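Local coordinates for predicted protein (Acinetobacter sp. RUH2624, PDB 4MEA) that hydrolyses epoxides as a secreted, Cif-type virulence factor of the alpha/beta hydrolase fold, at residues 62-71 and 89-97; 139-147 and 253-263. All coordinates share one frame; numbering follows the deposited sequence.

Contact 1 (62-71 and 89-97)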
loop_
_atom_site.group_PDB
_atom_site.type_symbol
_atom_site.label_atom_id
_atom_site.label_comp_id
_atom_site.label_asym_id
_atom_site.label_seq_id
_atom_site.Cartn_x
_atom_site.Cartn_y
_atom_site.Cartn_z
ATOM N N VAL A 62 27.355 9.689 15.233
ATOM C CA VAL A 62 26.890 8.395 14.745
ATOM C C VAL A 62 25.714 8.615 13.781
ATOM O O VAL A 62 24.773 9.334 14.108
ATOM C CB VAL A 62 26.499 7.479 15.924
ATOM C CG1 VAL A 62 25.868 6.173 15.428
ATOM C CG2 VAL A 62 27.725 7.211 16.813
ATOM N N PHE A 63 25.801 8.031 12.584
ATOM C CA PHE A 63 24.787 8.211 11.533
ATOM C C PHE A 63 24.087 6.892 11.250
ATOM O O PHE A 63 24.744 5.886 10.981
ATOM C CB PHE A 63 25.413 8.677 10.216
ATOM C CG PHE A 63 26.151 9.988 10.296
ATOM C CD1 PHE A 63 25.493 11.186 10.055
ATOM C CD2 PHE A 63 27.514 10.015 10.557
ATOM C CE1 PHE A 63 26.181 12.399 10.107
ATOM C CE2 PHE A 63 28.209 11.224 10.609
ATOM C CZ PHE A 63 27.541 12.413 10.387
ATOM N N ILE A 64 22.759 6.915 11.264
ATOM C CA ILE A 64 21.954 5.715 11.059
ATOM C C ILE A 64 20.988 5.871 9.872
ATOM O O ILE A 64 20.040 6.668 9.922
ATOM C CB ILE A 64 21.139 5.376 12.319
ATOM C CG1 ILE A 64 22.053 5.283 13.552
ATOM C CG2 ILE A 64 20.361 4.078 12.109
ATOM C CD1 ILE A 64 23.038 4.083 13.514
ATOM N N HIS A 65 21.226 5.091 8.818
ATOM C CA HIS A 65 20.418 5.135 7.598
ATOM C C HIS A 65 19.056 4.468 7.773
ATOM O O HIS A 65 18.740 3.933 8.839
ATOM C CB HIS A 65 21.171 4.403 6.477
ATOM C CG HIS A 65 21.151 2.911 6.622
ATOM N ND1 HIS A 65 20.148 2.125 6.094
ATOM C CD2 HIS A 65 21.991 2.067 7.268
ATOM C CE1 HIS A 65 20.379 0.859 6.396
ATOM N NE2 HIS A 65 21.493 0.796 7.106
ATOM N N GLY A 66 18.260 4.481 6.707
ATOM C CA GLY A 66 16.983 3.784 6.686
ATOM C C GLY A 66 16.764 2.983 5.413
ATOM O O GLY A 66 17.725 2.577 4.751
ATOM N N PHE A 67 15.490 2.772 5.062
ATOM C CA PHE A 67 15.101 1.922 3.939
ATOM C C PHE A 67 15.523 2.517 2.602
ATOM O O PHE A 67 15.360 3.716 2.371
ATOM C CB PHE A 67 13.584 1.723 3.953
ATOM C CG PHE A 67 13.075 0.841 2.854
ATOM C CD1 PHE A 67 13.225 -0.535 2.925
ATOM C CD2 PHE A 67 12.394 1.382 1.774
ATOM C CE1 PHE A 67 12.734 -1.362 1.924
ATOM C CE2 PHE A 67 11.898 0.559 0.763
ATOM C CZ PHE A 67 12.068 -0.815 0.846
ATOM N N GLY A 68 16.055 1.672 1.723
ATOM C CA GLY A 68 16.571 2.127 0.441
ATOM C C GLY A 68 18.005 2.622 0.515
ATOM O O GLY A 68 18.606 2.968 -0.510
ATOM N N SER A 69 18.560 2.645 1.726
ATOM C CA SER A 69 19.912 3.148 1.946
ATOM C C SER A 69 20.778 2.148 2.716
ATOM O O SER A 69 20.306 1.097 3.139
ATOM C CB SER A 69 19.868 4.470 2.723
ATOM O OG SER A 69 19.025 5.427 2.094
ATOM N N THR A 70 22.053 2.492 2.875
ATOM C CA THR A 70 22.953 1.815 3.805
ATOM C C THR A 70 23.801 2.919 4.426
ATOM O O THR A 70 23.503 4.096 4.232
ATOM C CB THR A 70 23.875 0.786 3.100
ATOM O OG1 THR A 70 24.757 1.468 2.202
ATOM C CG2 THR A 70 23.059 -0.240 2.330
ATOM N N TRP A 71 24.848 2.552 5.166
ATOM C CA TRP A 71 25.812 3.523 5.687
ATOM C C TRP A 71 26.202 4.520 4.584
ATOM O O TRP A 71 26.435 5.700 4.849
ATOM C CB TRP A 71 27.088 2.799 6.180
ATOM C CG TRP A 71 27.939 2.410 5.025
ATOM C CD1 TRP A 71 27.875 1.249 4.316
ATOM C CD2 TRP A 71 28.939 3.218 4.389
ATOM N NE1 TRP A 71 28.781 1.280 3.280
ATOM C CE2 TRP A 71 29.443 2.480 3.303
ATOM C CE3 TRP A 71 29.449 4.498 4.630
ATOM C CZ2 TRP A 71 30.437 2.976 2.460
ATOM C CZ3 TRP A 71 30.445 4.986 3.793
ATOM C CH2 TRP A 71 30.920 4.231 2.724
ATOM N N ALA A 89 29.149 5.443 10.717
ATOM C CA ALA A 89 27.883 5.127 10.061
ATOM C C ALA A 89 27.686 3.619 10.089
ATOM O O ALA A 89 28.514 2.863 9.578
ATOM C CB ALA A 89 27.862 5.658 8.625
ATOM N N ILE A 90 26.594 3.191 10.714
ATOM C CA ILE A 90 26.331 1.777 10.932
ATOM C C ILE A 90 25.192 1.296 10.041
ATOM O O ILE A 90 24.173 1.980 9.903
ATOM C CB ILE A 90 25.934 1.528 12.410
ATOM C CG1 ILE A 90 27.014 2.072 13.353
ATOM C CG2 ILE A 90 25.662 0.041 12.655
ATOM C CD1 ILE A 90 26.562 2.161 14.817
ATOM N N ASP A 91 25.368 0.118 9.441
ATOM C CA ASP A 91 24.290 -0.555 8.722
ATOM C C ASP A 91 23.269 -1.125 9.711
ATOM O O ASP A 91 23.634 -1.891 10.605
ATOM C CB ASP A 91 24.840 -1.701 7.865
ATOM C CG ASP A 91 25.520 -1.215 6.606
ATOM O OD1 ASP A 91 25.327 -0.031 6.249
ATOM O OD2 ASP A 91 26.235 -2.025 5.962
ATOM N N LEU A 92 21.998 -0.758 9.553
ATOM C CA LEU A 92 20.943 -1.277 10.436
ATOM C C LEU A 92 20.959 -2.794 10.476
ATOM O O LEU A 92 21.245 -3.449 9.468
ATOM C CB LEU A 92 19.560 -0.818 9.965
ATOM C CG LEU A 92 19.097 0.592 10.336
ATOM C CD1 LEU A 92 17.746 0.909 9.663
ATOM C CD2 LEU A 92 18.996 0.728 11.857
ATOM N N PRO A 93 20.619 -3.367 11.633
ATOM C CA PRO A 93 20.519 -4.826 11.729
ATOM C C PRO A 93 19.754 -5.407 10.529
ATOM O O PRO A 93 18.652 -4.951 10.207
ATOM C CB PRO A 93 19.733 -5.032 13.025
ATOM C CG PRO A 93 20.101 -3.837 13.871
ATOM C CD PRO A 93 20.211 -2.688 12.877
ATOM N N GLY A 94 20.355 -6.394 9.871
ATOM C CA GLY A 94 19.739 -7.046 8.728
ATOM C C GLY A 94 20.012 -6.396 7.382
ATOM O O GLY A 94 19.957 -7.066 6.349
ATOM N N LEU A 95 20.298 -5.094 7.386
ATOM C CA LEU A 95 20.455 -4.330 6.149
ATOM C C LEU A 95 21.915 -4.061 5.790
ATOM O O LEU A 95 22.814 -4.244 6.613
ATOM C CB LEU A 95 19.684 -3.011 6.251
ATOM C CG LEU A 95 18.207 -3.210 6.594
ATOM C CD1 LEU A 95 17.451 -1.892 6.554
ATOM C CD2 LEU A 95 17.586 -4.231 5.638
ATOM N N GLY A 96 22.151 -3.614 4.560
ATOM C CA GLY A 96 23.510 -3.374 4.104
ATOM C C GLY A 96 24.320 -4.641 4.313
ATOM O O GLY A 96 23.915 -5.719 3.871
ATOM N N GLN A 97 25.448 -4.531 5.009
ATOM C CA GLN A 97 26.279 -5.710 5.284
ATOM C C GLN A 97 26.129 -6.242 6.713
ATOM O O GLN A 97 26.898 -7.109 7.150
ATOM C CB GLN A 97 27.742 -5.419 4.945
ATOM C CG GLN A 97 27.929 -5.132 3.459
ATOM C CD GLN A 97 29.327 -4.673 3.120
ATOM O OE1 GLN A 97 30.242 -5.490 2.976
ATOM N NE2 GLN A 97 29.502 -3.359 2.984
HETATM O O HOH W 1 24.158 4.449 8.665
#
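Phe63 and Ala89 form a parallel bridge, their CA atoms 4.6 Å apart, and Ile90 N donates to Phe63 O at 3.3 Å; beyond it the two chains part into loops that side chains hold together. Just where the strands separate, a water bridges His65 N, from which it accepts, and Ile90 O, to which it donates, and it also donates to Phe63 O. The His65 ring then spans the loops. With CG set between backbone N and carbonyl carbon (chi1 74°), the ring swings towards 89-97, where its NE2 accepts from Leu92 N at 2.9 Å, the donor lying 34° out of the ring plane. At the other ring nitrogen, ND1 donates to Gly66 O in the plane of the ring at 2.8 Å. Engaged at both nitrogens, the imidazole is held in its rotation. Thr70 CA sits over the centre of one face and Leu92 CG over the rim of the other, while Leu95 CB meets the edge at CE1. Asp91 pins the far end of the loop: OD1 receives Trp71 N at 2.8 Å, nearly in line with its C-O bond, and OD2 receives Gln97 N from above the carboxylate plane as well as His50 ND1. Apolar packing flanks these polar bonds, with Ile64 CG2 3.6 Å from Leu92 CD2 and Trp71 CB 3.8 Å from Ala89 CB. His65-Gly66-Phe67-Gly68 occupies the place of the family's HGXP motif, with glycine where that motif has proline; Phe67 N bonds to Asp134 OD2, consistent with an oxyanion-hole loop. The crossover helix 75-81 covers Phe63, Trp71 and Ala89, strand 47-54 borders Ile90, and helix 233-244 lies against Phe67, Leu92 and Leu95.

Contact 2 (139-147 and 253-263)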
loop_
_atom_site.group_PDB
_atom_site.type_symbol
_atom_site.label_atom_id
_atom_site.label_comp_id
_atom_site.label_asym_id
_atom_site.label_seq_id
_atom_site.Cartn_x
_atom_site.Cartn_y
_atom_site.Cartn_z
ATOM N N ALA A 139 14.261 2.670 14.295
ATOM C CA ALA A 139 15.198 1.851 15.055
ATOM C C ALA A 139 15.684 2.506 16.351
ATOM O O ALA A 139 16.123 1.815 17.275
ATOM C CB ALA A 139 16.402 1.490 14.178
ATOM N N SER A 140 15.593 3.829 16.424
ATOM C CA SER A 140 16.455 4.583 17.336
ATOM C C SER A 140 15.802 5.328 18.490
ATOM O O SER A 140 16.514 5.789 19.378
ATOM C CB SER A 140 17.298 5.598 16.545
ATOM O OG SER A 140 18.077 4.962 15.545
ATOM N N TYR A 141 14.482 5.488 18.510
ATOM C CA TYR A 141 13.961 6.385 19.546
ATOM C C TYR A 141 14.266 5.952 20.991
ATOM O O TYR A 141 14.683 6.785 21.802
ATOM C CB TYR A 141 12.482 6.786 19.383
ATOM C CG TYR A 141 12.164 7.876 20.389
ATOM C CD1 TYR A 141 12.632 9.173 20.208
ATOM C CD2 TYR A 141 11.467 7.587 21.561
ATOM C CE1 TYR A 141 12.375 10.176 21.159
ATOM C CE2 TYR A 141 11.212 8.564 22.512
ATOM C CZ TYR A 141 11.667 9.854 22.310
ATOM O OH TYR A 141 11.413 10.817 23.268
ATOM N N PRO A 142 14.052 4.665 21.324
ATOM C CA PRO A 142 14.398 4.221 22.680
ATOM C C PRO A 142 15.884 4.394 22.975
ATOM O O PRO A 142 16.223 4.744 24.100
ATOM C CB PRO A 142 14.013 2.739 22.676
ATOM C CG PRO A 142 12.895 2.673 21.659
ATOM C CD PRO A 142 13.318 3.624 20.580
ATOM N N LEU A 143 16.747 4.170 21.988
ATOM C CA LEU A 143 18.179 4.413 22.170
ATOM C C LEU A 143 18.431 5.852 22.618
ATOM O O LEU A 143 19.111 6.101 23.626
ATOM C CB LEU A 143 18.953 4.114 20.877
ATOM C CG LEU A 143 20.484 4.232 20.924
ATOM C CD1 LEU A 143 21.133 3.306 19.908
ATOM C CD2 LEU A 143 20.948 5.666 20.711
ATOM N N VAL A 144 17.879 6.806 21.876
ATOM C CA VAL A 144 18.067 8.219 22.187
ATOM C C VAL A 144 17.414 8.634 23.508
ATOM O O VAL A 144 18.047 9.283 24.344
ATOM C CB VAL A 144 17.547 9.116 21.040
ATOM C CG1 VAL A 144 17.566 10.586 21.458
ATOM C CG2 VAL A 144 18.386 8.889 19.781
ATOM N N ALA A 145 16.149 8.265 23.687
ATOM C CA ALA A 145 15.404 8.620 24.894
ATOM C C ALA A 145 16.017 8.028 26.171
ATOM O O ALA A 145 16.026 8.677 27.211
ATOM C CB ALA A 145 13.947 8.198 24.764
ATOM N N ASN A 146 16.521 6.799 26.095
ATOM C CA ASN A 146 17.079 6.147 27.275
ATOM C C ASN A 146 18.536 6.501 27.560
ATOM O O ASN A 146 19.079 6.115 28.595
ATOM C CB ASN A 146 16.936 4.626 27.167
ATOM C CG ASN A 146 15.515 4.166 27.381
ATOM O OD1 ASN A 146 14.768 4.781 28.138
ATOM N ND2 ASN A 146 15.126 3.089 26.706
ATOM N N ASN A 147 19.171 7.218 26.637
ATOM C CA ASN A 147 20.594 7.532 26.771
ATOM C C ASN A 147 20.896 9.013 26.619
ATOM O O ASN A 147 21.939 9.401 26.086
ATOM C CB ASN A 147 21.430 6.712 25.787
ATOM C CG ASN A 147 21.372 5.225 26.078
ATOM O OD1 ASN A 147 22.089 4.731 26.947
ATOM N ND2 ASN A 147 20.511 4.502 25.356
ATOM N N ASN A 253 7.353 3.325 21.854
ATOM C CA ASN A 253 7.614 4.755 21.897
ATOM C C ASN A 253 6.538 5.511 22.661
ATOM O O ASN A 253 6.827 6.470 23.376
ATOM C CB ASN A 253 7.796 5.337 20.482
ATOM C CG ASN A 253 9.103 4.884 19.834
ATOM O OD1 ASN A 253 10.034 4.456 20.526
ATOM N ND2 ASN A 253 9.173 4.966 18.507
ATOM N N GLU A 254 5.290 5.093 22.495
ATOM C CA GLU A 254 4.196 5.725 23.221
ATOM C C GLU A 254 4.391 5.547 24.728
ATOM O O GLU A 254 4.097 6.447 25.520
ATOM C CB GLU A 254 2.850 5.133 22.779
ATOM C CG GLU A 254 2.422 5.562 21.373
ATOM C CD GLU A 254 2.013 7.030 21.298
ATOM O OE1 GLU A 254 1.583 7.590 22.328
ATOM O OE2 GLU A 254 2.113 7.628 20.207
ATOM N N ALA A 255 4.892 4.381 25.120
ATOM C CA ALA A 255 5.150 4.108 26.532
ATOM C C ALA A 255 6.244 5.034 27.070
ATOM O O ALA A 255 6.135 5.562 28.172
ATOM C CB ALA A 255 5.526 2.636 26.740
ATOM N N LEU A 256 7.297 5.234 26.284
ATOM C CA LEU A 256 8.356 6.160 26.664
ATOM C C LEU A 256 7.819 7.581 26.780
ATOM O O LEU A 256 8.104 8.277 27.749
ATOM C CB LEU A 256 9.520 6.109 25.662
ATOM C CG LEU A 256 10.341 4.808 25.655
ATOM C CD1 LEU A 256 11.195 4.709 24.401
ATOM C CD2 LEU A 256 11.203 4.708 26.906
ATOM N N LEU A 257 7.036 8.016 25.800
ATOM C CA LEU A 257 6.487 9.370 25.844
ATOM C C LEU A 257 5.578 9.555 27.061
ATOM O O LEU A 257 5.560 10.624 27.668
ATOM C CB LEU A 257 5.720 9.703 24.561
ATOM C CG LEU A 257 6.495 9.653 23.238
ATOM C CD1 LEU A 257 5.627 10.180 22.103
ATOM C CD2 LEU A 257 7.780 10.456 23.335
ATOM N N ALA A 258 4.823 8.516 27.406
ATOM C CA ALA A 258 3.911 8.573 28.554
ATOM C C ALA A 258 4.653 8.552 29.900
ATOM O O ALA A 258 4.172 9.100 30.888
ATOM C CB ALA A 258 2.893 7.443 28.486
ATOM N N ASN A 259 5.818 7.916 29.933
ATOM C CA ASN A 259 6.651 7.914 31.138
ATOM C C ASN A 259 7.626 9.086 31.189
ATOM O O ASN A 259 8.713 8.967 31.744
ATOM C CB ASN A 259 7.428 6.605 31.265
ATOM C CG ASN A 259 6.630 5.519 31.957
ATOM O OD1 ASN A 259 6.487 5.521 33.182
ATOM N ND2 ASN A 259 6.113 4.574 31.176
ATOM N N GLY A 260 7.234 10.209 30.596
ATOM C CA GLY A 260 8.054 11.405 30.598
ATOM C C GLY A 260 9.301 11.365 29.728
ATOM O O GLY A 260 9.888 12.416 29.469
ATOM N N LYS A 261 9.702 10.167 29.289
ATOM C CA LYS A 261 10.899 9.976 28.456
ATOM C C LYS A 261 10.834 10.690 27.107
ATOM O O LYS A 261 11.238 10.142 26.079
ATOM C CB LYS A 261 11.171 8.488 28.231
ATOM C CG LYS A 261 11.803 7.782 29.419
ATOM C CD LYS A 261 13.263 8.186 29.573
ATOM C CE LYS A 261 13.973 7.331 30.618
ATOM N NZ LYS A 261 13.460 7.596 31.994
ATOM N N LYS A 262 10.314 11.909 27.117
ATOM C CA LYS A 262 10.449 12.806 25.983
ATOM C C LYS A 262 11.899 13.269 25.919
ATOM O O LYS A 262 12.707 12.936 26.794
ATOM C CB LYS A 262 9.533 14.014 26.143
ATOM C CG LYS A 262 8.061 13.664 26.221
ATOM C CD LYS A 262 7.225 14.902 26.508
ATOM C CE LYS A 262 5.747 14.551 26.608
ATOM N NZ LYS A 262 4.919 15.734 26.985
ATOM N N LEU A 263 12.222 14.036 24.886
ATOM C CA LEU A 263 13.578 14.533 24.695
ATOM C C LEU A 263 13.844 15.824 25.468
ATOM O O LEU A 263 13.182 16.841 25.244
ATOM C CB LEU A 263 13.869 14.736 23.206
ATOM C CG LEU A 263 13.903 13.438 22.390
ATOM C CD1 LEU A 263 14.197 13.739 20.927
ATOM C CD2 LEU A 263 14.910 12.429 22.978
HETATM O O HOH W 2 12.006 4.556 17.078
#
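Tyr141 reaches across from helix 139-146 to the chain that follows helix 253-258. Its CG is anti to the backbone N (chi1 -171°), which carries the ring outward until OH donates to Lys261 O at 2.9 Å, in the carbonyl plane on a lone pair. Leu263 CG lies at the ring edge, 3.8 Å from Tyr141 CE1, and Leu257 CD2 comes obliquely to CE2. Near the root of the side chain a water joins Tyr141 N to Asn253 ND2, which also donates to Pro162 O. Pro142 follows, its CD 3.4 Å from Asn253 OD1, a buried oxygen with no polar partner in the model, and its CG 3.8 Å from Leu256 CD1. The two helices run nearly parallel, 24° apart with axes 10.3 Å from each other; in this alpha/beta hydrolase fold helix 136-146 follows strand 128-133 and packs on the central sheet, and 253-263 leads into strand 267-272. The side chains of Val144 and Leu263 cross at about a right angle, CG1 3.6 Å from CD2. Ala145 CB abuts Lys261 O, 3.6 Å away. At the exposed end Asn146 OD1 touches Leu256 CD2, and the bent lysine chain brings Lys261 CE to 3.6 Å from the same oxygen.

In the fold
Following the chain from the N terminus, contact 1 closes first: strand 61-64 and its loop return, through helix 75-81, to strand 87-90, a local beta-alpha-beta unit with 17 residues between its segments. Contact 2 opens only afterwards, at 139-147, and closes 105 residues later at 253-263, so the two are in series and neither nests nor crosses. The long excursion it spans includes strand 151-157 and the helices from 181 to 244, one of which, 233-244, rests on the loops of contact 1. Their centres are 21 Å apart, yet they touch where Leu92 CD2 lies 3.6 Å from Ala139 CB. Contact 1 joins neighbouring strands; contact 2 joins helix 136-146 to helix 246-258 and to 259-263, leading to strand 267-272.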